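Local atomic coordinates of separin (Saccharomyces cerevisiae, PDB entry 5U1T), a protein that cleaves the cohesin subunit SCC1 as a caspase-like cysteine protease at the onset of anaphase, allowing chromosomes to segregate. Residues 914-919 and 935-940. Numbering follows the deposited sequence.
Sequences GKDIDD and VHNMWQ
Asn937 reaches from its helix to Gly914 and Asp916 in the loop after helix 905-912, and its amide nitrogen makes both bonds. Along the side chain, Asn937 CB lies 3.7 Å from Asp916 OD2; chi1 of -79° sets CG opposite the carbonyl carbon and swings the amide toward the loop. Asn937 OD1 comes no nearer than 3.9 Å to Gly914 O. At the tip, Asn937 ND2 donates to Asp916 OD2 at 2.9 Å, nearly straight at 170°, with the acceptor close to the amide plane, meeting the carboxylate on its anti side, a little out of its plane. A second, weak bond runs from Asn937 ND2 to Gly914 O, 3.2 Å away and bent. The amide and carboxylate planes stand 47° apart as the side chains pass in opposite directions. Asp916 OD1 forms a salt bridge with Arg934, one turn earlier on helix 927-946. A leucine in place of Asn937 would probably leave Asp916 OD2 and Gly914 O without this shared donor. Gly914, with positive phi, closes helix 905-912 in a Schellman motif; the contact ties this cap to the side of the following helix, a surface link between consecutive helices away from the active site.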
loop_
_atom_site.group_PDB
_atom_site.type_symbol
_atom_site.label_atom_id
_atom_site.label_comp_id
_atom_site.label_asym_id
_atom_site.label_seq_id
_atom_site.Cartn_x
_atom_site.Cartn_y
_atom_site.Cartn_z
ATOM N N GLY A 914 9.402 -24.717 14.002
ATOM C CA GLY A 914 10.380 -25.761 13.770
ATOM C C GLY A 914 9.790 -27.115 13.429
ATOM O O GLY A 914 10.479 -27.945 12.864
ATOM N N LYS A 915 8.527 -27.348 13.777
ATOM C CA LYS A 915 7.853 -28.594 13.429
ATOM C C LYS A 915 7.855 -28.825 11.926
ATOM O O LYS A 915 7.902 -27.869 11.142
ATOM C CB LYS A 915 6.412 -28.591 13.914
ATOM C CG LYS A 915 6.272 -28.605 15.398
ATOM C CD LYS A 915 4.835 -28.578 15.833
ATOM C CE LYS A 915 4.792 -28.619 17.354
ATOM N NZ LYS A 915 3.377 -28.569 17.829
ATOM N N ASP A 916 7.824 -30.093 11.526
ATOM C CA ASP A 916 7.513 -30.425 10.149
ATOM C C ASP A 916 6.181 -31.122 10.191
ATOM O O ASP A 916 5.867 -31.807 11.151
ATOM C CB ASP A 916 8.579 -31.306 9.497
ATOM C CG ASP A 916 8.716 -32.684 10.167
ATOM O OD1 ASP A 916 8.013 -33.633 9.748
ATOM O OD2 ASP A 916 9.541 -32.807 11.097
ATOM N N ILE A 917 5.379 -30.927 9.163
ATOM C CA ILE A 917 4.025 -31.419 9.207
ATOM C C ILE A 917 3.878 -32.527 8.202
ATOM O O ILE A 917 4.805 -32.841 7.445
ATOM C CB ILE A 917 2.984 -30.298 8.921
ATOM C CG1 ILE A 917 3.094 -29.775 7.481
ATOM C CG2 ILE A 917 3.136 -29.144 9.923
ATOM C CD1 ILE A 917 2.528 -28.349 7.294
ATOM N N ASP A 918 2.694 -33.120 8.218
ATOM C CA ASP A 918 2.331 -34.158 7.287
ATOM C C ASP A 918 2.374 -33.573 5.884
ATOM O O ASP A 918 1.790 -32.537 5.632
ATOM C CB ASP A 918 0.947 -34.675 7.649
ATOM C CG ASP A 918 0.511 -35.837 6.803
ATOM O OD1 ASP A 918 1.143 -36.132 5.764
ATOM O OD2 ASP A 918 -0.504 -36.460 7.182
ATOM N N ASP A 919 3.088 -34.233 4.982
ATOM C CA ASP A 919 3.270 -33.738 3.616
ATOM C C ASP A 919 1.940 -33.552 2.896
ATOM O O ASP A 919 1.760 -32.596 2.128
ATOM C CB ASP A 919 4.175 -34.690 2.815
ATOM C CG ASP A 919 5.641 -34.614 3.246
ATOM O OD1 ASP A 919 5.996 -33.690 4.017
ATOM O OD2 ASP A 919 6.445 -35.466 2.791
ATOM N N VAL A 935 14.445 -32.486 8.301
ATOM C CA VAL A 935 15.876 -32.745 8.417
ATOM C C VAL A 935 16.386 -32.427 9.810
ATOM O O VAL A 935 16.957 -33.285 10.456
ATOM C CB VAL A 935 16.692 -31.939 7.386
ATOM C CG1 VAL A 935 18.160 -31.902 7.780
ATOM C CG2 VAL A 935 16.522 -32.532 5.997
ATOM N N HIS A 936 16.166 -31.211 10.288
ATOM C CA HIS A 936 16.635 -30.853 11.625
ATOM C C HIS A 936 15.949 -31.676 12.722
ATOM O O HIS A 936 16.576 -32.063 13.705
ATOM C CB HIS A 936 16.445 -29.353 11.881
ATOM C CG HIS A 936 17.260 -28.487 10.970
ATOM N ND1 HIS A 936 18.585 -28.191 11.211
ATOM C CD2 HIS A 936 16.944 -27.872 9.803
ATOM C CE1 HIS A 936 19.045 -27.420 10.241
ATOM N NE2 HIS A 936 18.073 -27.222 9.369
ATOM N N ASN A 937 14.673 -31.969 12.550
ATOM C CA ASN A 937 13.972 -32.762 13.541
ATOM C C ASN A 937 14.485 -34.193 13.552
ATOM O O ASN A 937 14.587 -34.835 14.603
ATOM C CB ASN A 937 12.471 -32.746 13.276
ATOM C CG ASN A 937 11.817 -31.483 13.752
ATOM O OD1 ASN A 937 12.286 -30.854 14.701
ATOM N ND2 ASN A 937 10.726 -31.099 13.102
ATOM N N MET A 938 14.784 -34.680 12.356
ATOM C CA MET A 938 15.312 -36.005 12.164
ATOM C C MET A 938 16.703 -36.089 12.812
ATOM O O MET A 938 17.024 -37.046 13.517
ATOM C CB MET A 938 15.362 -36.313 10.673
ATOM C CG MET A 938 15.894 -37.671 10.297
ATOM S SD MET A 938 15.618 -37.932 8.516
ATOM C CE MET A 938 16.464 -39.505 8.187
ATOM N N TRP A 939 17.512 -35.056 12.600
ATOM C CA TRP A 939 18.815 -34.970 13.230
ATOM C C TRP A 939 18.745 -34.953 14.772
ATOM O O TRP A 939 19.418 -35.750 15.410
ATOM C CB TRP A 939 19.584 -33.739 12.738
ATOM C CG TRP A 939 20.905 -33.698 13.373
ATOM C CD1 TRP A 939 21.309 -32.888 14.394
ATOM C CD2 TRP A 939 21.992 -34.572 13.099
ATOM N NE1 TRP A 939 22.601 -33.185 14.751
ATOM C CE2 TRP A 939 23.038 -34.222 13.971
ATOM C CE3 TRP A 939 22.186 -35.612 12.188
ATOM C CZ2 TRP A 939 24.260 -34.870 13.960
ATOM C CZ3 TRP A 939 23.397 -36.257 12.174
ATOM C CH2 TRP A 939 24.426 -35.887 13.056
ATOM N N GLN A 940 17.949 -34.067 15.380
ATOM C CA GLN A 940 17.919 -33.997 16.851
ATOM C C GLN A 940 17.547 -35.372 17.434
ATOM O O GLN A 940 18.058 -35.774 18.478
ATOM C CB GLN A 940 16.956 -32.889 17.352
ATOM C CG GLN A 940 17.358 -31.410 17.046
ATOM C CD GLN A 940 16.304 -30.347 17.516
ATOM O OE1 GLN A 940 15.098 -30.645 17.648
ATOM N NE2 GLN A 940 16.769 -29.111 17.763
#